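Putative LacI-family transcriptional regulator (Bacteroides fragilis, PDB 3GBV) probably acts as a LacI-family transcriptional regulator, its periplasmic-binding-protein-like domain likely sensing a small effector that controls DNA binding. Local coordinates at residues A[215-218]-A[219-223]; A[237-240]-A[241-245]; A[264-267]-A[268-272]; A[251-254]-A[255-258]; A[121-124]-A[125-129]. All blocks are in the same frame, centred on the assembly; numbering follows the deposited sequence.

Interaction 1 (A[215-218]-A[219-223]); sequences GEYL and QQRRK
Arg221 lays the aliphatic start of its side chain over one face of the Tyr217 ring. Its CG stands 4.1 Å from the ring centroid, 20° off the normal, and is displaced toward the rim, which meets the geometry of a CH-pi contact. The chain then bends at chi2 (-89°) and carries NE to 3.7 Å from Tyr217 CE1. The guanidinium does not lie flat on the ring: the two planes are 46° apart, with Tyr217 OH over one guanidinium face. On the neighbouring flank of the turn Leu218 and Lys223 meet through carbon alone, Leu218 CD2 reaching Lys223 CG at 3.7 Å. Lys223 has its CG anti to the backbone N and bends at chi2; its methylenes meet the leucine, while the ammonium end runs on toward Phe195.

The backbone beneath ends helix 212-220 in a Schellman motif, the close of the helical limb of the beta-alpha-beta unit between strands 203-206 and 227-231. Lys223 N donates to Leu218 O at 2.8 Å, and Arg222 N donates to Gln219 O at 3.0 Å. Arg222, the C-prime residue, leaves helical geometry with a positive phi. One turn earlier, Gln220 N to Glu216 O is an ordinary helical bond of 3.0 Å.

Farther out, Asp192 of helix 187-197 binds both polar ends, accepting a hydrogen bond from Tyr217 OH and a salt bridge from Arg221 NH2. Phe195 of that helix touches Leu218 and makes a cation-pi contact with Lys223, while Glu216 is paired with Arg236.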
# COMPACT_ATOMS: atom_id res chain seq x y z
N GLY A 215 1.76 -22.50 1.86
CA GLY A 215 3.12 -22.10 1.57
C GLY A 215 4.17 -22.97 2.25
O GLY A 215 5.15 -23.36 1.62
N GLU A 216 3.97 -23.26 3.53
CA GLU A 216 4.90 -24.08 4.28
C GLU A 216 4.83 -25.52 3.79
O GLU A 216 5.81 -26.26 3.89
CB GLU A 216 4.60 -24.00 5.77
CG GLU A 216 4.78 -22.60 6.34
CD GLU A 216 4.40 -22.50 7.80
OE1 GLU A 216 4.56 -21.40 8.37
OE2 GLU A 216 3.95 -23.51 8.37
N TYR A 217 3.68 -25.92 3.26
CA TYR A 217 3.54 -27.27 2.72
C TYR A 217 4.48 -27.40 1.53
O TYR A 217 5.22 -28.38 1.41
CB TYR A 217 2.11 -27.54 2.27
CG TYR A 217 1.99 -28.78 1.41
CD1 TYR A 217 1.98 -30.06 1.99
CD2 TYR A 217 1.92 -28.69 0.03
CE1 TYR A 217 1.89 -31.21 1.21
CE2 TYR A 217 1.84 -29.83 -0.77
CZ TYR A 217 1.83 -31.09 -0.17
OH TYR A 217 1.76 -32.21 -0.95
N LEU A 218 4.44 -26.40 0.64
CA LEU A 218 5.28 -26.38 -0.55
C LEU A 218 6.76 -26.28 -0.21
O LEU A 218 7.61 -26.81 -0.93
CB LEU A 218 4.89 -25.19 -1.45
CG LEU A 218 3.51 -25.17 -2.11
CD1 LEU A 218 3.29 -23.83 -2.81
CD2 LEU A 218 3.39 -26.31 -3.10
N GLN A 219 7.06 -25.61 0.90
CA GLN A 219 8.44 -25.44 1.34
C GLN A 219 9.00 -26.75 1.84
O GLN A 219 10.11 -27.14 1.48
CB GLN A 219 8.49 -24.40 2.47
CG GLN A 219 9.89 -23.97 2.88
CD GLN A 219 10.55 -23.06 1.86
OE1 GLN A 219 11.68 -22.61 2.05
NE2 GLN A 219 9.85 -22.77 0.76
N GLN A 220 8.23 -27.44 2.67
CA GLN A 220 8.66 -28.71 3.25
C GLN A 220 8.71 -29.82 2.19
O GLN A 220 9.33 -30.86 2.40
CB GLN A 220 7.73 -29.12 4.39
CG GLN A 220 8.43 -29.90 5.49
CD GLN A 220 7.58 -31.01 6.08
OE1 GLN A 220 6.53 -30.76 6.69
NE2 GLN A 220 8.02 -32.25 5.90
N ARG A 221 8.05 -29.60 1.07
CA ARG A 221 8.05 -30.59 -0.00
C ARG A 221 8.94 -30.07 -1.13
O ARG A 221 8.96 -30.63 -2.22
CB ARG A 221 6.64 -30.82 -0.53
CG ARG A 221 5.69 -31.48 0.46
CD ARG A 221 5.73 -33.00 0.36
NE ARG A 221 4.76 -33.62 1.27
CZ ARG A 221 4.48 -34.92 1.29
NH1 ARG A 221 5.10 -35.75 0.46
NH2 ARG A 221 3.60 -35.40 2.16
N ARG A 222 9.66 -29.00 -0.84
CA ARG A 222 10.55 -28.37 -1.81
C ARG A 222 9.94 -28.33 -3.21
O ARG A 222 10.62 -28.51 -4.21
CB ARG A 222 11.91 -29.08 -1.84
CG ARG A 222 12.66 -28.96 -0.51
CD ARG A 222 13.96 -29.72 -0.51
NE ARG A 222 14.26 -30.26 0.81
CZ ARG A 222 14.95 -29.62 1.75
NH1 ARG A 222 15.43 -28.40 1.53
NH2 ARG A 222 15.14 -30.20 2.93
N LYS A 223 8.63 -28.09 -3.25
CA LYS A 223 7.91 -27.97 -4.51
C LYS A 223 8.04 -26.49 -4.87
O LYS A 223 7.63 -25.63 -4.09
CB LYS A 223 6.44 -28.35 -4.30
CG LYS A 223 5.54 -28.14 -5.52
CD LYS A 223 5.96 -29.02 -6.69
CE LYS A 223 4.84 -29.13 -7.72
NZ LYS A 223 3.60 -29.69 -7.09

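Interaction 2 (A[237-240]-A[241-245]); sequences NVTC and LKEGT
Cys240 O is gripped twice where helix 235-243 ends: Thr245 OG1 donates to it at 3.2 Å, and Gly244 N reaches it in a weak bond of 3.1 Å. The hydroxyl comes in from the side of the carbonyl, at a C=O...donor angle of 104° and tilted 30° from its plane. Thr245 holds OG1 between its backbone N and carbonyl carbon (chi1 49°), which turns the oxygen back toward the helix and also sets it 3.8 Å from Cys240 SG. Gly244 makes the exit from helical geometry with a positive phi.

Upstream the turns are closed by regular bonds, Lys242 N to Val238 O at 2.8 Å and Leu241 N to Asn237 O at 2.9 Å. Above the first of these the extended methylene chain of Lys242 passes Val238, its CD coming to 4.2 Å from Val238 CG1 in a light apolar contact.

Asn237 ND2 is tied to Asp232 O and Ser209 O, and Lys242 NZ to Asp292. Cys240 and Leu241 face strand 246-251, touching Val246 and Leu249, while Cys240, Glu243 and Thr245 border helix 212-220.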
# COMPACT_ATOMS: atom_id res chain seq x y z
N ASN A 237 3.21 -15.77 6.90
CA ASN A 237 2.84 -15.45 5.53
C ASN A 237 3.98 -14.71 4.85
O ASN A 237 4.35 -15.00 3.71
CB ASN A 237 1.59 -14.57 5.50
CG ASN A 237 0.32 -15.36 5.68
OD1 ASN A 237 0.35 -16.58 5.80
ND2 ASN A 237 -0.82 -14.66 5.71
N VAL A 238 4.54 -13.74 5.57
CA VAL A 238 5.64 -12.95 5.04
C VAL A 238 6.87 -13.81 4.76
O VAL A 238 7.55 -13.61 3.75
CB VAL A 238 6.02 -11.81 6.01
CG1 VAL A 238 7.27 -11.11 5.51
CG2 VAL A 238 4.85 -10.83 6.13
N THR A 239 7.16 -14.77 5.64
CA THR A 239 8.30 -15.66 5.45
C THR A 239 8.12 -16.42 4.14
O THR A 239 9.06 -16.54 3.35
CB THR A 239 8.42 -16.68 6.62
OG1 THR A 239 8.72 -15.97 7.83
CG2 THR A 239 9.54 -17.69 6.36
N CYS A 240 6.91 -16.92 3.90
CA CYS A 240 6.61 -17.65 2.68
C CYS A 240 6.73 -16.72 1.50
O CYS A 240 7.06 -17.14 0.39
CB CYS A 240 5.20 -18.25 2.70
SG CYS A 240 4.95 -19.55 3.92
N LEU A 241 6.42 -15.44 1.73
CA LEU A 241 6.50 -14.43 0.69
C LEU A 241 7.97 -14.23 0.32
O LEU A 241 8.34 -14.14 -0.85
CB LEU A 241 5.93 -13.09 1.18
CG LEU A 241 6.06 -11.93 0.19
CD1 LEU A 241 5.16 -12.18 -1.03
CD2 LEU A 241 5.69 -10.62 0.87
N LYS A 242 8.81 -14.17 1.35
CA LYS A 242 10.23 -13.97 1.12
C LYS A 242 10.93 -15.20 0.58
O LYS A 242 11.94 -15.07 -0.09
CB LYS A 242 10.90 -13.50 2.41
CG LYS A 242 10.73 -12.01 2.64
CD LYS A 242 11.18 -11.57 4.01
CE LYS A 242 11.27 -10.05 4.08
NZ LYS A 242 11.46 -9.53 5.46
N GLU A 243 10.39 -16.38 0.84
CA GLU A 243 10.99 -17.63 0.36
C GLU A 243 10.52 -18.01 -1.03
O GLU A 243 11.12 -18.88 -1.67
CB GLU A 243 10.69 -18.77 1.34
CG GLU A 243 11.08 -18.43 2.76
CD GLU A 243 11.85 -19.53 3.45
OE1 GLU A 243 13.00 -19.79 3.03
OE2 GLU A 243 11.31 -20.12 4.42
N GLY A 244 9.44 -17.40 -1.50
CA GLY A 244 8.97 -17.70 -2.83
C GLY A 244 7.75 -18.59 -3.00
O GLY A 244 7.27 -18.73 -4.12
N THR A 245 7.25 -19.22 -1.94
CA THR A 245 6.07 -20.07 -2.08
C THR A 245 4.84 -19.20 -2.33
O THR A 245 3.90 -19.62 -3.02
CB THR A 245 5.85 -20.93 -0.83
OG1 THR A 245 5.93 -20.11 0.34
CG2 THR A 245 6.90 -22.02 -0.77

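Interaction 3 (A[264-267]-A[268-272]); sequences TLCD and HLIFR
The C-terminal end of the long helix 254-270 widens into a pi-type turn, and Cys266 O is the acceptor on which this turn closes. Two successive amides bind it: Ile270 N, four residues on as in an ordinary helical turn, at a short 2.6 Å, and Phe271 N at 3.1 Å, one residue farther on and the mark of the wider turn. The second N-H points quite straight at the oxygen (154°). Before it, Leu269 N bonds Leu265 O at 2.9 Å, while His268 N makes weak bonds to Thr264 O and Leu265 O.

Ile270 has CG1 anti to its carbonyl carbon (chi1 -52°), and its CD1 reaches back to Cys266 SG at 4.2 Å. Phe271 rests its CB 3.8 Å from Asp267 CB, and its ring turns an edge to Cys266 O, which lies near the ring plane.

The helix belongs to the subdomain built on the parallel sheet, and this end packs on its strands: Leu265, Cys266 and Leu269 touch Phe11 of strand 9-16, Ile270 touches Tyr9, and Thr264 and Leu265 meet Ile98 of strand 97-100. Phe271 adds an edge-to-face ring contact with Phe41.

Past the last turn Arg272 leaves helical geometry with phi 45°, and the backbone of Asp267 is hydrogen-bonded to Lys273. Thr264 OG1 bonds Asn260 O one turn earlier in the same helix.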
# COMPACT_ATOMS: atom_id res chain seq x y z
N THR A 264 -13.84 5.77 16.48
CA THR A 264 -15.22 6.01 16.07
C THR A 264 -16.18 5.96 17.26
O THR A 264 -17.10 6.76 17.35
CB THR A 264 -15.69 4.97 15.03
OG1 THR A 264 -14.80 4.97 13.90
CG2 THR A 264 -17.11 5.30 14.57
N LEU A 265 -15.95 5.03 18.17
CA LEU A 265 -16.80 4.91 19.35
C LEU A 265 -16.60 6.11 20.26
O LEU A 265 -17.56 6.63 20.83
CB LEU A 265 -16.48 3.62 20.11
CG LEU A 265 -16.95 2.34 19.41
CD1 LEU A 265 -16.52 1.10 20.21
CD2 LEU A 265 -18.46 2.39 19.28
N CYS A 266 -15.36 6.55 20.40
CA CYS A 266 -15.04 7.70 21.24
C CYS A 266 -15.72 8.96 20.75
O CYS A 266 -16.48 9.58 21.48
CB CYS A 266 -13.53 7.94 21.30
SG CYS A 266 -12.62 6.76 22.32
N ASP A 267 -15.49 9.34 19.50
CA ASP A 267 -16.10 10.57 19.04
C ASP A 267 -17.61 10.49 18.83
O ASP A 267 -18.26 11.51 18.63
CB ASP A 267 -15.38 11.11 17.79
CG ASP A 267 -15.15 10.06 16.75
OD1 ASP A 267 -14.35 10.32 15.82
OD2 ASP A 267 -15.76 8.97 16.86
N HIS A 268 -18.18 9.29 18.89
CA HIS A 268 -19.62 9.16 18.75
C HIS A 268 -20.27 9.28 20.12
O HIS A 268 -21.24 10.01 20.29
CB HIS A 268 -19.99 7.81 18.15
CG HIS A 268 -21.47 7.54 18.15
ND1 HIS A 268 -22.36 8.30 17.43
CD2 HIS A 268 -22.20 6.60 18.79
CE1 HIS A 268 -23.59 7.84 17.63
NE2 HIS A 268 -23.51 6.81 18.45
N LEU A 269 -19.73 8.55 21.08
CA LEU A 269 -20.25 8.54 22.45
C LEU A 269 -19.73 9.71 23.27
O LEU A 269 -20.50 10.35 23.99
CB LEU A 269 -19.88 7.22 23.13
CG LEU A 269 -20.48 5.96 22.50
CD1 LEU A 269 -19.73 4.71 22.97
CD2 LEU A 269 -21.96 5.87 22.85
N ILE A 270 -18.43 9.98 23.17
CA ILE A 270 -17.81 11.06 23.93
C ILE A 270 -17.88 12.43 23.25
O ILE A 270 -18.42 13.38 23.82
CB ILE A 270 -16.32 10.74 24.23
CG1 ILE A 270 -16.20 9.35 24.86
CG2 ILE A 270 -15.75 11.79 25.18
CD1 ILE A 270 -14.77 8.91 25.16
N PHE A 271 -17.35 12.53 22.04
CA PHE A 271 -17.36 13.79 21.30
C PHE A 271 -18.67 14.11 20.60
O PHE A 271 -18.77 15.13 19.92
CB PHE A 271 -16.23 13.80 20.27
CG PHE A 271 -14.86 13.89 20.87
CD1 PHE A 271 -14.10 15.04 20.72
CD2 PHE A 271 -14.33 12.82 21.60
CE1 PHE A 271 -12.83 15.14 21.29
CE2 PHE A 271 -13.07 12.91 22.17
CZ PHE A 271 -12.32 14.07 22.01
N ARG A 272 -19.67 13.25 20.76
CA ARG A 272 -20.97 13.46 20.13
C ARG A 272 -20.79 13.88 18.67
O ARG A 272 -21.48 14.78 18.19
CB ARG A 272 -21.76 14.53 20.89
CG ARG A 272 -22.10 14.20 22.35
CD ARG A 272 -23.01 12.99 22.45
NE ARG A 272 -23.46 12.69 23.82
CZ ARG A 272 -24.31 13.44 24.51
NH1 ARG A 272 -24.82 14.54 23.99
NH2 ARG A 272 -24.68 13.07 25.72

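Interaction 4 (A[251-254]-A[255-258]); sequences AQQP and ELQG
Gln253 and Leu256 run side by side and point the same way, with Gln253 OE1 lying 3.3 Å from Leu256 CD2. The Gln253 chain stays extended beyond CG and carries its amide along the leucine; at the far end its NE2 is hydrogen-bonded to Asp284 OD2.

Glu255 behaves differently. Its chain folds at chi2 (80°), which brings the carboxylate back beside the ring of Pro254: Glu255 OE1 lies 3.5 Å from Pro254 CD, a contact of oxygen with the proline carbons in which the proline nitrogen has no hydrogen to offer.

These residues form the N-terminal start of helix 254-270, following strand 246-251 at the crossing from one subdomain of the periplasmic-binding-protein fold to the other. Gln253 occupies the N-cap position with left-handed backbone angles, its phi positive, and Pro254 opens the first turn. Behind the side chains the first backbone bonds of the helix are in place: Gln257 N donates to Gln253 O at 3.2 Å, and Gly258 N to Pro254 O at 3.1 Å.

Gln252 and Gln257 have side chains that cross at about a right angle, their amide planes 54° apart. Gln252 places its CG between its backbone N and carbonyl carbon (chi1 59°) and runs out extended from there; the Gln257 chain is likewise extended. Gln252 also touches Asp232 and lies close to a bound 1,2-ethanediol, probably from the crystallisation liquor; Tyr23 of helix 23-37 contacts both Gln252 and Pro254.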
# COMPACT_ATOMS: atom_id res chain seq x y z
N ALA A 251 -2.84 -6.95 1.81
CA ALA A 251 -3.02 -6.47 3.18
C ALA A 251 -4.21 -5.54 3.29
O ALA A 251 -4.67 -4.98 2.30
CB ALA A 251 -1.75 -5.76 3.64
N GLN A 252 -4.71 -5.36 4.51
CA GLN A 252 -5.87 -4.50 4.74
C GLN A 252 -5.71 -3.59 5.96
O GLN A 252 -6.69 -3.00 6.43
CB GLN A 252 -7.12 -5.36 4.90
CG GLN A 252 -6.99 -6.33 6.06
CD GLN A 252 -8.19 -7.23 6.18
OE1 GLN A 252 -8.04 -8.44 6.29
NE2 GLN A 252 -9.38 -6.65 6.18
N GLN A 253 -4.49 -3.47 6.46
CA GLN A 253 -4.19 -2.64 7.62
C GLN A 253 -5.07 -2.95 8.84
O GLN A 253 -5.94 -2.16 9.22
CB GLN A 253 -4.32 -1.17 7.25
CG GLN A 253 -3.21 -0.68 6.33
CD GLN A 253 -3.45 0.72 5.82
OE1 GLN A 253 -3.81 1.62 6.58
NE2 GLN A 253 -3.25 0.91 4.52
N PRO A 254 -4.86 -4.13 9.46
CA PRO A 254 -5.64 -4.53 10.64
C PRO A 254 -5.41 -3.60 11.82
O PRO A 254 -6.34 -3.31 12.58
CB PRO A 254 -5.15 -5.95 10.91
CG PRO A 254 -3.74 -5.96 10.32
CD PRO A 254 -3.93 -5.19 9.04
N GLU A 255 -4.17 -3.11 11.97
CA GLU A 255 -3.86 -2.20 13.07
C GLU A 255 -4.81 -0.99 13.04
O GLU A 255 -5.43 -0.66 14.05
CB GLU A 255 -2.41 -1.68 12.99
CG GLU A 255 -1.32 -2.75 12.88
CD GLU A 255 -1.15 -3.32 11.45
OE1 GLU A 255 -1.82 -2.83 10.51
OE2 GLU A 255 -0.34 -4.26 11.28
N LEU A 256 -4.91 -0.36 11.88
CA LEU A 256 -5.77 0.81 11.69
C LEU A 256 -7.26 0.49 11.87
O LEU A 256 -8.03 1.33 12.33
CB LEU A 256 -5.55 1.43 10.31
CG LEU A 256 -6.24 2.76 9.99
CD1 LEU A 256 -5.84 3.81 11.02
CD2 LEU A 256 -5.84 3.21 8.58
N GLN A 257 -7.67 -0.72 11.50
CA GLN A 257 -9.08 -1.08 11.66
C GLN A 257 -9.45 -1.11 13.14
O GLN A 257 -10.53 -0.69 13.52
CB GLN A 257 -9.37 -2.44 11.02
CG GLN A 257 -9.41 -2.40 9.50
CD GLN A 257 -9.77 -3.74 8.89
OE1 GLN A 257 -10.68 -4.42 9.35
NE2 GLN A 257 -9.07 -4.11 7.83
N GLY A 258 -8.54 -1.62 13.96
CA GLY A 258 -8.82 -1.69 15.39
C GLY A 258 -8.78 -0.29 15.99
O GLY A 258 -9.65 0.10 16.77

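Interaction 5 (A[121-124]-A[125-129]); sequences GYFA and ARMLM
Met127, a selenomethionine here, sets its CG over one face of the Phe123 ring, and this is the tight part of the contact. CG stands 3.9 Å from the ring centroid, 23° off the normal, so a CH-pi contact is made; the closest ring atom, Phe123 CZ, is 3.6 Å from it. CG sits 3.6 Å above the ring plane, offset toward the rim. Two bends follow, at chi2 (-55°) and chi3, and they put SE 4.7 Å from the centroid in an oblique Met-aromatic contact. Phe123 helps by holding its CG anti to the backbone N (chi1 168°), which leans the ring along the helix toward the next turn.

Beneath the pair the backbone of helix 117-131 is regular: Met127 N to Phe123 O is 3.1 Å, and Ala125 N to Gly121 O is 2.9 Å. Ala124 touches Ile250 of strand 246-251, and Ala125 touches Phe161 of helix 152-168.

The other flank is looser and more polar. Tyr122 and Arg126, both partly exposed, are joined across the turn by the backbone bond from Arg126 N to Tyr122 O, 3.2 Å long, while their polar ends are bound outside the segments: Tyr122 OH to Glu167, and Arg126 NH1 to Glu289 of the second subunit. Met127 also packs on Met127 of that subunit. The helix thus has an apolar face against strands 227-231 and 246-251 and Met127 of the second subunit, and a polar flank whose arginine also reaches that subunit; the dimer contact combines apolar packing with an ionic bond.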
# COMPACT_ATOMS: atom_id res chain seq x y z
N GLY A 121 -11.63 -9.24 -4.09
CA GLY A 121 -11.53 -10.49 -4.81
C GLY A 121 -11.32 -10.28 -6.29
O GLY A 121 -10.58 -11.02 -6.93
N TYR A 122 -11.98 -9.26 -6.83
CA TYR A 122 -11.88 -8.91 -8.25
C TYR A 122 -10.40 -8.56 -8.53
O TYR A 122 -9.81 -9.00 -9.52
CB TYR A 122 -12.78 -7.71 -8.54
CG TYR A 122 -12.99 -7.40 -10.00
CD1 TYR A 122 -13.87 -8.15 -10.77
CD2 TYR A 122 -12.32 -6.35 -10.61
CE1 TYR A 122 -14.08 -7.86 -12.11
CE2 TYR A 122 -12.52 -6.04 -11.96
CZ TYR A 122 -13.40 -6.81 -12.70
OH TYR A 122 -13.58 -6.51 -14.04
N PHE A 123 -9.83 -7.77 -7.63
CA PHE A 123 -8.43 -7.35 -7.73
C PHE A 123 -7.50 -8.56 -7.61
O PHE A 123 -6.49 -8.65 -8.33
CB PHE A 123 -8.11 -6.36 -6.60
CG PHE A 123 -6.63 -6.08 -6.43
CD1 PHE A 123 -6.00 -5.11 -7.20
CD2 PHE A 123 -5.88 -6.78 -5.49
CE1 PHE A 123 -4.63 -4.84 -7.02
CE2 PHE A 123 -4.52 -6.51 -5.31
CZ PHE A 123 -3.89 -5.54 -6.07
N ALA A 124 -7.83 -9.47 -6.70
CA ALA A 124 -7.03 -10.66 -6.47
C ALA A 124 -6.99 -11.51 -7.73
O ALA A 124 -5.96 -12.09 -8.05
CB ALA A 124 -7.60 -11.47 -5.31
N ALA A 125 -8.11 -11.55 -8.44
CA ALA A 125 -8.21 -12.30 -9.69
C ALA A 125 -7.27 -11.71 -10.73
O ALA A 125 -6.55 -12.45 -11.42
CB ALA A 125 -9.64 -12.27 -10.20
N ARG A 126 -7.29 -10.38 -10.86
CA ARG A 126 -6.42 -9.69 -11.81
C ARG A 126 -4.97 -10.06 -11.55
O ARG A 126 -4.24 -10.45 -12.47
CB ARG A 126 -6.58 -8.16 -11.66
CG ARG A 126 -5.46 -7.30 -12.26
CD ARG A 126 -5.35 -7.46 -13.75
NE ARG A 126 -4.22 -6.71 -14.32
CZ ARG A 126 -4.15 -5.38 -14.41
NH1 ARG A 126 -5.14 -4.62 -13.96
NH2 ARG A 126 -3.09 -4.81 -14.97
N MSE A 127 -4.55 -9.96 -10.30
CA MSE A 127 -3.16 -10.27 -9.94
C MSE A 127 -2.78 -11.73 -10.17
O MSE A 127 -1.65 -12.02 -10.57
CB MSE A 127 -2.87 -9.90 -8.47
CG MSE A 127 -3.08 -8.43 -8.12
SE MSE A 127 -2.04 -7.29 -9.31
CE MSE A 127 -0.16 -7.80 -8.86
N LEU A 128 -3.71 -12.64 -9.89
CA LEU A 128 -3.44 -14.06 -10.09
C LEU A 128 -3.25 -14.38 -11.57
O LEU A 128 -2.38 -15.17 -11.95
CB LEU A 128 -4.57 -14.91 -9.54
CG LEU A 128 -4.32 -16.42 -9.69
CD1 LEU A 128 -3.29 -16.85 -8.66
CD2 LEU A 128 -5.61 -17.20 -9.51
N MSE A 129 -4.07 -13.75 -12.41
CA MSE A 129 -4.00 -13.98 -13.85
C MSE A 129 -2.77 -13.38 -14.52
O MSE A 129 -2.43 -13.75 -15.64
CB MSE A 129 -5.27 -13.45 -14.51
CG MSE A 129 -6.49 -14.26 -14.13
SE MSE A 129 -6.14 -16.16 -14.61
CE MSE A 129 -5.77 -17.04 -12.95

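Interaction 5 is the buried member, apolar and at the dimer interface, whereas the other four are partly buried and no second subunit touches them. Interactions 1 and 2 end successive helices and pack together, Leu218 CB lying 3.8 Å from Thr245 CG2; one stops with a Schellman motif, the other with a threonine hydroxyl and a glycine. Interactions 3 and 4 share helix 254-270, at its end and its start, with centres about 20 Å apart. Interaction 4 lies nearest the middle of the chain, about 10 Å from its centre, and is rich in amides; interaction 3, on the opposite side of that centre from interactions 1 and 2, packs apolar side chains on the strands of the parallel sheet.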